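Local atomic coordinates of 5-carboxyvanillate decarboxylase (Sphingomonas paucimobilis, PDB entry 4NI8), a protein that probably catalyses the metal-dependent, non-oxidative removal of the 5-carboxylate group from 5-carboxyvanillate, and binds manganese. Residues L141-H146 against L169-H174; K222-H227 against N266-T271; G226-A231 against S272-H277. All coordinates share one frame; numbering follows the deposited sequence.

Contact 1 of 3, residues L141-H146 against L169-H174; sequences LVINSH and LALYIH. With MN (manganese (II) ion), chain I; 1WB (5-methoxybenzene-1,3-dicarboxylic acid), chain J.
L141 pairs with L171 at the start of a parallel ladder that runs on to N144 and H174. The two strands, 140-144 and 171-174, are neighbours in the beta/alpha barrel of the amidohydrolase family. Helix 158-167 links them as a beta-alpha-beta unit. Five backbone bonds alternate in direction. L141 N gives to A170 O at 2.9 Å, and L141 O takes Y172 N. I143 N reaches Y172 O, and I143 O takes H174 N at 2.8 Å. S145 N closes the row on H174 O at 2.7 Å, though this bond is bent, with an N-H...O angle of 137°. The odd-numbered residues of 141-146 thus serve this seam. V142 turns its backbone the other way and bonds G115, with its O also taking T116 OG1. On the leucine and isoleucine face, L171 has CG anti to its backbone N (chi1 173°). This carries L171 CD1 to 3.7 Å from L141 CB, and I143 CG2 also touches L171 CD1. V142 and Y172 lie on the other face, with N144 and H174. Y172 OH is held by E8 and T270. S145 OG is bonded by E201 and N205. N144 stands beside H174, its amide plane 85° from the imidazole plane. V142 CG2 packs 4.1 Å from H174 CB. E8 and D297 share the manganese with two waters and O11 of the bound 5-methoxybenzene-1,3-dicarboxylate, and H174 NE2 binds the metal at 2.2 Å.

Contact 2 of 3, residues K222-H227 against N266-T271; sequences KIVLGH and NFAITT. With 1WB (5-methoxybenzene-1,3-dicarboxylic acid), chain J.
I223 lies over one face of the F267 ring. Its CB is 3.9 Å from the ring centroid, a CH-pi contact offset toward the rim. I223 CG2 touches F267 CE2 at 3.5 Å, and L225 CD1 comes to F267 CD2 at 3.9 Å. F267 CG is anti to its carbonyl carbon (chi1 -68°), which sends the ring toward both side chains. A206 and I210 of helix 197-211 touch F267 too. With an alanine here, I223 and L225 would probably lose the ring they pack on and a gap would open toward that helix. On the other sheet face, V224 CG1 meets T270 CG2 at 3.6 Å. Four backbone bonds set this register: I223 N to N266 O, A268 N to I223 O, L225 N to A268 O, and T270 N to L225 O. At the strand starts, a water bridges K222 NZ and F267 O. Further out, F263 stacks on F267, and F215 meets it steeply. At the other end, H227 NE2 bonds weakly (3.1 Å) to O11 of the bound dicarboxylate and also to D297 OD2, while E230 holds H227 ND1. Adjacent parallel strands whose C-terminal ends feed the active site typify the beta/alpha barrel.

Contact 3 of 3, residues G226-A231 against S272-H277; sequences GHMGEA and SGVESH. With 1WB (5-methoxybenzene-1,3-dicarboxylic acid), chain J.
S272 OG is gripped by several groups. It accepts H227 N at 2.8 Å, with an N-H...O angle of 155°, and it is hydrogen-bonded to E8 OE1 and T270 OG1. E8 is a manganese ligand, so this serine is a second-shell residue that links the backbone of 226-231 to a first-shell ligand. The hydroxyl sits between the backbone N and the carbonyl carbon of S272 (chi1 53°). From there it also lies 3.3 Å above the H227 ring plane, toward the rim. S272 O lies 3.0 Å from H227 CA in a CA-H...O contact. Fit is close here, with G226 CA 3.4 Å from S272 OG. H227 is fixed from within its own segment too. Its ND1 gives a nearly straight bond of 2.7 Å to E230 OE2. The carboxylate oxygen lies almost in the ring plane and is met on its syn side, though the donor is tilted out of the carboxylate plane. This bond should hold the imidazole against rotation. The apolar part belongs to V274. Its CG2 rests 3.6 Å from H227 C. Its CG1 meets M228 CE at 3.8 Å, and M228 CE also approaches V274 O at 3.5 Å. The methionine chain is bent at chi2 and chi3, which folds CE back against the valine. F234 of the second subunit also packs on M228. Residues 227-230 all have positive phi, so this weakly bonded turn is left-handed. It follows strand 223-225 directly. Segment 272-277 leaves strand 267-270 and leads into helix 277-287, where S276 is the N-cap and its OG caps A279 N.

Overall arrangement
All three contacts are buried, but contact 1 lies nearest the centre of the chain and contact 3 farthest from it, against the second subunit. Contacts 1 and 2 belong to one parallel sheet, in which strands 171-174 and 223-225 are neighbours. V224 N to L171 O joins them. Both rest on regular backbone ladders with apolar side chains. Contact 3 continues from contact 2, sharing G226 and H227, but has no ladder. One serine hydroxyl and a methionine-valine pair do most of its work. The bond from M228 N to T270 O links it back to the strands. H174 of contact 1 shares the manganese with the dicarboxylate, and H227 bonds that ligand weakly.

Contact 1 of 3, residues L141-H146 against L169-H174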
loop_
_atom_site.group_PDB
_atom_site.type_symbol
_atom_site.label_atom_id
_atom_site.label_comp_id
_atom_site.label_asym_id
_atom_site.label_seq_id
_atom_site.Cartn_x
_atom_site.Cartn_y
_atom_site.Cartn_z
ATOM N N LEU A 141 -6.834 -20.647 -11.725
ATOM C CA LEU A 141 -6.594 -19.647 -12.754
ATOM C C LEU A 141 -5.609 -18.611 -12.251
ATOM O O LEU A 141 -5.438 -18.440 -11.043
ATOM C CB LEU A 141 -7.901 -18.932 -13.109
ATOM C CG LEU A 141 -9.029 -19.804 -13.665
ATOM C CD1 LEU A 141 -10.391 -19.149 -13.513
ATOM C CD2 LEU A 141 -8.768 -20.181 -15.135
ATOM N N VAL A 142 -4.972 -17.918 -13.188
ATOM C CA VAL A 142 -4.107 -16.798 -12.856
ATOM C C VAL A 142 -4.303 -15.689 -13.881
ATOM O O VAL A 142 -4.535 -15.951 -15.065
ATOM C CB VAL A 142 -2.607 -17.214 -12.816
ATOM C CG1 VAL A 142 -2.163 -17.754 -14.181
ATOM C CG2 VAL A 142 -1.715 -16.037 -12.414
ATOM N N ILE A 143 -4.233 -14.448 -13.409
ATOM C CA ILE A 143 -4.282 -13.283 -14.277
ATOM C C ILE A 143 -3.398 -12.248 -13.611
ATOM O O ILE A 143 -3.224 -12.278 -12.391
ATOM C CB ILE A 143 -5.745 -12.765 -14.478
ATOM C CG1 ILE A 143 -5.862 -11.943 -15.767
ATOM C CG2 ILE A 143 -6.237 -11.962 -13.271
ATOM C CD1 ILE A 143 -5.557 -12.734 -17.039
ATOM N N ASN A 144 -2.806 -11.353 -14.400
ATOM C CA ASN A 144 -1.859 -10.395 -13.846
ATOM C C ASN A 144 -2.424 -9.001 -13.773
ATOM O O ASN A 144 -2.426 -8.284 -14.766
ATOM C CB ASN A 144 -0.572 -10.395 -14.667
ATOM C CG ASN A 144 -0.049 -11.784 -14.879
ATOM O OD1 ASN A 144 0.522 -12.384 -13.970
ATOM N ND2 ASN A 144 -0.274 -12.326 -16.069
ATOM N N SER A 145 -2.874 -8.636 -12.577
ATOM C CA SER A 145 -3.621 -7.408 -12.309
ATOM C C SER A 145 -4.391 -6.873 -13.525
ATOM O O SER A 145 -5.148 -7.618 -14.127
ATOM C CB SER A 145 -2.749 -6.347 -11.631
ATOM O OG SER A 145 -3.567 -5.393 -10.959
ATOM N N HIS A 146 -4.175 -5.619 -13.906
ATOM C CA HIS A 146 -5.058 -4.956 -14.877
ATOM C C HIS A 146 -5.030 -5.562 -16.286
ATOM O O HIS A 146 -4.071 -6.221 -16.677
ATOM C CB HIS A 146 -4.725 -3.462 -14.975
ATOM C CG HIS A 146 -3.538 -3.152 -15.844
ATOM N ND1 HIS A 146 -3.643 -2.934 -17.203
ATOM C CD2 HIS A 146 -2.224 -2.999 -15.541
ATOM C CE1 HIS A 146 -2.447 -2.669 -17.701
ATOM N NE2 HIS A 146 -1.568 -2.704 -16.713
ATOM N N LEU A 169 -13.090 -22.585 -9.714
ATOM C CA LEU A 169 -11.638 -22.381 -9.663
ATOM C C LEU A 169 -11.276 -21.070 -8.968
ATOM O O LEU A 169 -11.885 -20.039 -9.236
ATOM C CB LEU A 169 -11.049 -22.328 -11.079
ATOM C CG LEU A 169 -11.195 -23.604 -11.921
ATOM C CD1 LEU A 169 -10.524 -23.421 -13.277
ATOM C CD2 LEU A 169 -10.611 -24.784 -11.181
ATOM N N ALA A 170 -10.271 -21.113 -8.099
ATOM C CA ALA A 170 -9.735 -19.903 -7.486
ATOM C C ALA A 170 -8.930 -19.135 -8.520
ATOM O O ALA A 170 -8.270 -19.737 -9.361
ATOM C CB ALA A 170 -8.837 -20.258 -6.294
ATOM N N LEU A 171 -8.955 -17.809 -8.425
ATOM C CA LEU A 171 -8.200 -16.935 -9.325
ATOM C C LEU A 171 -7.083 -16.240 -8.562
ATOM O O LEU A 171 -7.324 -15.424 -7.678
ATOM C CB LEU A 171 -9.105 -15.867 -9.946
ATOM C CG LEU A 171 -8.386 -14.786 -10.769
ATOM C CD1 LEU A 171 -7.763 -15.387 -12.051
ATOM C CD2 LEU A 171 -9.344 -13.634 -11.121
ATOM N N TYR A 172 -5.851 -16.565 -8.921
ATOM C CA TYR A 172 -4.688 -15.905 -8.351
ATOM C C TYR A 172 -4.497 -14.625 -9.149
ATOM O O TYR A 172 -4.239 -14.679 -10.355
ATOM C CB TYR A 172 -3.470 -16.807 -8.542
ATOM C CG TYR A 172 -2.314 -16.565 -7.595
ATOM C CD1 TYR A 172 -1.752 -15.296 -7.440
ATOM C CD2 TYR A 172 -1.793 -17.608 -6.846
ATOM C CE1 TYR A 172 -0.688 -15.084 -6.560
ATOM C CE2 TYR A 172 -0.738 -17.412 -5.970
ATOM C CZ TYR A 172 -0.195 -16.145 -5.824
ATOM O OH TYR A 172 0.860 -15.946 -4.963
ATOM N N ILE A 173 -4.649 -13.473 -8.500
ATOM C CA ILE A 173 -4.383 -12.216 -9.186
ATOM C C ILE A 173 -2.948 -11.805 -8.866
ATOM O O ILE A 173 -2.660 -11.257 -7.790
ATOM C CB ILE A 173 -5.375 -11.098 -8.798
ATOM C CG1 ILE A 173 -6.800 -11.481 -9.216
ATOM C CG2 ILE A 173 -4.971 -9.777 -9.454
ATOM C CD1 ILE A 173 -7.873 -10.425 -8.882
ATOM N N HIS A 174 -2.056 -12.114 -9.805
ATOM C CA HIS A 174 -0.629 -11.845 -9.701
ATOM C C HIS A 174 -0.374 -10.389 -10.120
ATOM O O HIS A 174 -1.179 -9.808 -10.839
ATOM C CB HIS A 174 0.101 -12.815 -10.653
ATOM C CG HIS A 174 1.593 -12.771 -10.554
ATOM N ND1 HIS A 174 2.359 -11.854 -11.244
ATOM C CD2 HIS A 174 2.462 -13.534 -9.848
ATOM C CE1 HIS A 174 3.635 -12.045 -10.954
ATOM N NE2 HIS A 174 3.724 -13.060 -10.111
HETATM MN MN MN I . 5.458 -13.766 -8.932
HETATM C C1 1WB J . 9.608 -9.919 -10.837
HETATM C CO1 1WB J . 9.017 -10.199 -9.592
HETATM C CO2 1WB J . 8.948 -10.266 -12.013
HETATM C CM1 1WB J . 7.785 -10.826 -9.551
HETATM C CM2 1WB J . 7.692 -10.906 -11.957
HETATM O OM 1WB J . 7.012 -11.272 -13.081
HETATM C CZ 1WB J . 7.112 -11.178 -10.725
HETATM C CC 1WB J . 10.924 -9.259 -10.863
HETATM C CV 1WB J . 7.453 -10.863 -14.351
HETATM O O1 1WB J . 11.695 -9.386 -9.875
HETATM O O2 1WB J . 11.270 -8.576 -11.871
HETATM C CCC 1WB J . 7.064 -10.986 -8.254
HETATM O O11 1WB J . 6.070 -11.746 -8.231
HETATM O O22 1WB J . 7.475 -10.373 -7.251
HETATM O O HOH W 1 6.647 -13.425 -10.587
HETATM O O HOH W 2 5.291 -15.620 -10.162
#

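Contact 2 of 3, residues K222-H227 against N266-T271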
loop_
_atom_site.group_PDB
_atom_site.type_symbol
_atom_site.label_atom_id
_atom_site.label_comp_id
_atom_site.label_asym_id
_atom_site.label_seq_id
_atom_site.Cartn_x
_atom_site.Cartn_y
_atom_site.Cartn_z
ATOM N N LYS A 222 -13.325 -17.051 -5.290
ATOM C CA LYS A 222 -12.148 -17.125 -4.436
ATOM C C LYS A 222 -10.985 -16.462 -5.167
ATOM O O LYS A 222 -10.652 -16.838 -6.289
ATOM C CB LYS A 222 -11.789 -18.570 -4.089
ATOM C CG LYS A 222 -10.582 -18.688 -3.151
ATOM C CD LYS A 222 -10.934 -18.253 -1.723
ATOM C CE LYS A 222 -11.823 -19.296 -1.039
ATOM N NZ LYS A 222 -12.546 -18.787 0.172
ATOM N N ILE A 223 -10.383 -15.471 -4.522
ATOM C CA ILE A 223 -9.274 -14.718 -5.099
ATOM C C ILE A 223 -8.034 -14.952 -4.250
ATOM O O ILE A 223 -8.123 -14.976 -3.032
ATOM C CB ILE A 223 -9.594 -13.207 -5.105
ATOM C CG1 ILE A 223 -10.908 -12.932 -5.856
ATOM C CG2 ILE A 223 -8.432 -12.388 -5.715
ATOM C CD1 ILE A 223 -10.913 -13.372 -7.332
ATOM N N VAL A 224 -6.878 -15.141 -4.886
ATOM C CA VAL A 224 -5.638 -15.322 -4.136
ATOM C C VAL A 224 -4.672 -14.198 -4.486
ATOM O O VAL A 224 -4.493 -13.874 -5.664
ATOM C CB VAL A 224 -4.994 -16.688 -4.431
ATOM C CG1 VAL A 224 -3.614 -16.799 -3.753
ATOM C CG2 VAL A 224 -5.914 -17.809 -3.962
ATOM N N LEU A 225 -4.091 -13.585 -3.457
ATOM C CA LEU A 225 -3.096 -12.528 -3.619
ATOM C C LEU A 225 -1.765 -12.936 -2.994
ATOM O O LEU A 225 -1.723 -13.359 -1.825
ATOM C CB LEU A 225 -3.580 -11.228 -2.957
ATOM C CG LEU A 225 -4.848 -10.574 -3.499
ATOM C CD1 LEU A 225 -5.204 -9.381 -2.619
ATOM C CD2 LEU A 225 -4.609 -10.134 -4.936
ATOM N N GLY A 226 -0.679 -12.794 -3.754
ATOM C CA GLY A 226 0.656 -13.060 -3.248
ATOM C C GLY A 226 1.211 -11.907 -2.422
ATOM O O GLY A 226 0.489 -10.970 -2.071
ATOM N N HIS A 227 2.488 -12.011 -2.071
ATOM C CA HIS A 227 3.197 -10.933 -1.386
ATOM C C HIS A 227 2.472 -10.503 -0.122
ATOM O O HIS A 227 2.249 -9.322 0.127
ATOM C CB HIS A 227 3.478 -9.810 -2.393
ATOM C CG HIS A 227 3.901 -10.353 -3.724
ATOM N ND1 HIS A 227 3.073 -10.347 -4.826
ATOM C CD2 HIS A 227 5.019 -11.026 -4.097
ATOM C CE1 HIS A 227 3.677 -10.955 -5.832
ATOM N NE2 HIS A 227 4.860 -11.375 -5.416
ATOM N N ASN A 266 -13.712 -14.165 0.842
ATOM C CA ASN A 266 -13.456 -14.374 -0.577
ATOM C C ASN A 266 -11.993 -14.402 -0.996
ATOM O O ASN A 266 -11.706 -14.726 -2.138
ATOM C CB ASN A 266 -14.179 -13.308 -1.400
ATOM C CG ASN A 266 -15.688 -13.433 -1.325
ATOM O OD1 ASN A 266 -16.341 -12.725 -0.565
ATOM N ND2 ASN A 266 -16.252 -14.333 -2.126
ATOM N N PHE A 267 -11.076 -14.033 -0.108
ATOM C CA PHE A 267 -9.667 -14.030 -0.473
ATOM C C PHE A 267 -8.846 -14.979 0.385
ATOM O O PHE A 267 -9.211 -15.308 1.515
ATOM C CB PHE A 267 -9.040 -12.636 -0.327
ATOM C CG PHE A 267 -9.534 -11.608 -1.311
ATOM C CD1 PHE A 267 -10.823 -11.104 -1.233
ATOM C CD2 PHE A 267 -8.671 -11.075 -2.258
ATOM C CE1 PHE A 267 -11.264 -10.129 -2.128
ATOM C CE2 PHE A 267 -9.104 -10.091 -3.154
ATOM C CZ PHE A 267 -10.399 -9.623 -3.081
ATOM N N ALA A 268 -7.713 -15.385 -0.170
ATOM C CA ALA A 268 -6.656 -16.035 0.595
ATOM C C ALA A 268 -5.347 -15.410 0.143
ATOM O O ALA A 268 -5.302 -14.715 -0.876
ATOM C CB ALA A 268 -6.663 -17.558 0.360
ATOM N N ILE A 269 -4.280 -15.601 0.912
ATOM C CA ILE A 269 -3.032 -14.935 0.553
ATOM C C ILE A 269 -1.881 -15.923 0.485
ATOM O O ILE A 269 -1.978 -17.043 0.994
ATOM C CB ILE A 269 -2.679 -13.775 1.520
ATOM C CG1 ILE A 269 -2.187 -14.307 2.871
ATOM C CG2 ILE A 269 -3.882 -12.834 1.705
ATOM C CD1 ILE A 269 -1.618 -13.186 3.778
ATOM N N THR A 270 -0.800 -15.522 -0.174
ATOM C CA THR A 270 0.432 -16.302 -0.104
ATOM C C THR A 270 1.599 -15.462 0.388
ATOM O O THR A 270 1.528 -14.231 0.394
ATOM C CB THR A 270 0.831 -16.964 -1.434
ATOM O OG1 THR A 270 1.566 -16.034 -2.237
ATOM C CG2 THR A 270 -0.398 -17.473 -2.195
ATOM N N THR A 271 2.681 -16.133 0.788
ATOM C CA THR A 271 3.838 -15.466 1.384
ATOM C C THR A 271 4.934 -15.120 0.371
ATOM O O THR A 271 6.055 -14.777 0.760
ATOM C CB THR A 271 4.479 -16.343 2.489
ATOM O OG1 THR A 271 4.995 -17.552 1.915
ATOM C CG2 THR A 271 3.446 -16.710 3.565
HETATM C C1 1WB J . 9.608 -9.919 -10.837
HETATM C CO1 1WB J . 9.017 -10.199 -9.592
HETATM C CO2 1WB J . 8.948 -10.266 -12.013
HETATM C CM1 1WB J . 7.785 -10.826 -9.551
HETATM C CM2 1WB J . 7.692 -10.906 -11.957
HETATM O OM 1WB J . 7.012 -11.272 -13.081
HETATM C CZ 1WB J . 7.112 -11.178 -10.725
HETATM C CC 1WB J . 10.924 -9.259 -10.863
HETATM C CV 1WB J . 7.453 -10.863 -14.351
HETATM O O1 1WB J . 11.695 -9.386 -9.875
HETATM O O2 1WB J . 11.270 -8.576 -11.871
HETATM C CCC 1WB J . 7.064 -10.986 -8.254
HETATM O O11 1WB J . 6.070 -11.746 -8.231
HETATM O O22 1WB J . 7.475 -10.373 -7.251
HETATM O O HOH W 3 -11.108 -17.300 2.063
#

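Contact 3 of 3, residues G226-A231 against S272-H277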
loop_
_atom_site.group_PDB
_atom_site.type_symbol
_atom_site.label_atom_id
_atom_site.label_comp_id
_atom_site.label_asym_id
_atom_site.label_seq_id
_atom_site.Cartn_x
_atom_site.Cartn_y
_atom_site.Cartn_z
ATOM N N GLY A 226 -0.679 -12.794 -3.754
ATOM C CA GLY A 226 0.656 -13.060 -3.248
ATOM C C GLY A 226 1.211 -11.907 -2.422
ATOM O O GLY A 226 0.489 -10.970 -2.071
ATOM N N HIS A 227 2.488 -12.011 -2.071
ATOM C CA HIS A 227 3.197 -10.933 -1.386
ATOM C C HIS A 227 2.472 -10.503 -0.122
ATOM O O HIS A 227 2.249 -9.322 0.127
ATOM C CB HIS A 227 3.478 -9.810 -2.393
ATOM C CG HIS A 227 3.901 -10.353 -3.724
ATOM N ND1 HIS A 227 3.073 -10.347 -4.826
ATOM C CD2 HIS A 227 5.019 -11.026 -4.097
ATOM C CE1 HIS A 227 3.677 -10.955 -5.832
ATOM N NE2 HIS A 227 4.860 -11.375 -5.416
ATOM N N MET A 228 2.119 -11.519 0.669
ATOM C CA MET A 228 1.427 -11.354 1.948
ATOM C C MET A 228 0.146 -10.535 1.785
ATOM O O MET A 228 -0.155 -9.650 2.588
ATOM C CB MET A 228 2.360 -10.785 3.034
ATOM C CG MET A 228 2.041 -11.250 4.458
ATOM S SD MET A 228 2.122 -13.047 4.685
ATOM C CE MET A 228 3.886 -13.282 4.938
ATOM N N GLY A 229 -0.607 -10.847 0.733
ATOM C CA GLY A 229 -1.880 -10.186 0.481
ATOM C C GLY A 229 -1.749 -8.771 -0.066
ATOM O O GLY A 229 -2.695 -7.971 0.011
ATOM N N GLU A 230 -0.585 -8.468 -0.635
ATOM C CA GLU A 230 -0.296 -7.134 -1.158
ATOM C C GLU A 230 -0.621 -6.067 -0.099
ATOM O O GLU A 230 -1.098 -4.970 -0.417
ATOM C CB GLU A 230 -1.044 -6.867 -2.482
ATOM C CG GLU A 230 -0.911 -7.988 -3.535
ATOM C CD GLU A 230 0.493 -8.119 -4.134
ATOM O OE1 GLU A 230 1.384 -7.310 -3.797
ATOM O OE2 GLU A 230 0.703 -9.040 -4.957
ATOM N N ALA A 231 -0.359 -6.435 1.159
ATOM C CA ALA A 231 -0.515 -5.584 2.349
ATOM C C ALA A 231 -1.951 -5.276 2.746
ATOM O O ALA A 231 -2.166 -4.622 3.758
ATOM C CB ALA A 231 0.296 -4.283 2.239
ATOM N N SER A 272 4.616 -15.216 -0.920
ATOM C CA SER A 272 5.619 -14.987 -1.960
ATOM C C SER A 272 6.338 -13.667 -1.739
ATOM O O SER A 272 5.698 -12.639 -1.578
ATOM C CB SER A 272 4.971 -14.993 -3.346
ATOM O OG SER A 272 3.874 -14.094 -3.400
ATOM N N GLY A 273 7.669 -13.696 -1.700
ATOM C CA GLY A 273 8.433 -12.459 -1.601
ATOM C C GLY A 273 8.346 -11.712 -0.286
ATOM O O GLY A 273 8.806 -10.568 -0.185
ATOM N N VAL A 274 7.752 -12.334 0.732
ATOM C CA VAL A 274 7.652 -11.702 2.048
ATOM C C VAL A 274 8.002 -12.750 3.094
ATOM O O VAL A 274 7.124 -13.348 3.715
ATOM C CB VAL A 274 6.224 -11.127 2.308
ATOM C CG1 VAL A 274 6.146 -10.460 3.674
ATOM C CG2 VAL A 274 5.834 -10.125 1.213
ATOM N N GLU A 275 9.295 -12.990 3.256
ATOM C CA GLU A 275 9.777 -14.053 4.133
ATOM C C GLU A 275 10.040 -13.467 5.521
ATOM O O GLU A 275 11.157 -13.474 6.029
ATOM C CB GLU A 275 11.026 -14.704 3.517
ATOM C CG GLU A 275 10.722 -15.262 2.109
ATOM C CD GLU A 275 11.938 -15.786 1.353
ATOM O OE1 GLU A 275 13.054 -15.805 1.907
ATOM O OE2 GLU A 275 11.756 -16.174 0.180
ATOM N N SER A 276 8.977 -12.917 6.100
ATOM C CA SER A 276 9.025 -12.294 7.410
ATOM C C SER A 276 8.141 -13.096 8.356
ATOM O O SER A 276 6.944 -13.230 8.126
ATOM C CB SER A 276 8.495 -10.860 7.330
ATOM O OG SER A 276 8.137 -10.388 8.630
ATOM N N HIS A 277 8.738 -13.637 9.411
ATOM C CA HIS A 277 7.962 -14.362 10.415
ATOM C C HIS A 277 6.955 -13.443 11.101
ATOM O O HIS A 277 5.856 -13.877 11.440
ATOM C CB HIS A 277 8.889 -15.010 11.451
ATOM C CG HIS A 277 9.655 -16.179 10.917
ATOM N ND1 HIS A 277 10.843 -16.609 11.472
ATOM C CD2 HIS A 277 9.392 -17.020 9.889
ATOM C CE1 HIS A 277 11.281 -17.663 10.804
ATOM N NE2 HIS A 277 10.425 -17.926 9.833
HETATM C C1 1WB J . 9.608 -9.919 -10.837
HETATM C CO1 1WB J . 9.017 -10.199 -9.592
HETATM C CO2 1WB J . 8.948 -10.266 -12.013
HETATM C CM1 1WB J . 7.785 -10.826 -9.551
HETATM C CM2 1WB J . 7.692 -10.906 -11.957
HETATM O OM 1WB J . 7.012 -11.272 -13.081
HETATM C CZ 1WB J . 7.112 -11.178 -10.725
HETATM C CC 1WB J . 10.924 -9.259 -10.863
HETATM C CV 1WB J . 7.453 -10.863 -14.351
HETATM O O1 1WB J . 11.695 -9.386 -9.875
HETATM O O2 1WB J . 11.270 -8.576 -11.871
HETATM C CCC 1WB J . 7.064 -10.986 -8.254
HETATM O O11 1WB J . 6.070 -11.746 -8.231
HETATM O O22 1WB J . 7.475 -10.373 -7.251
#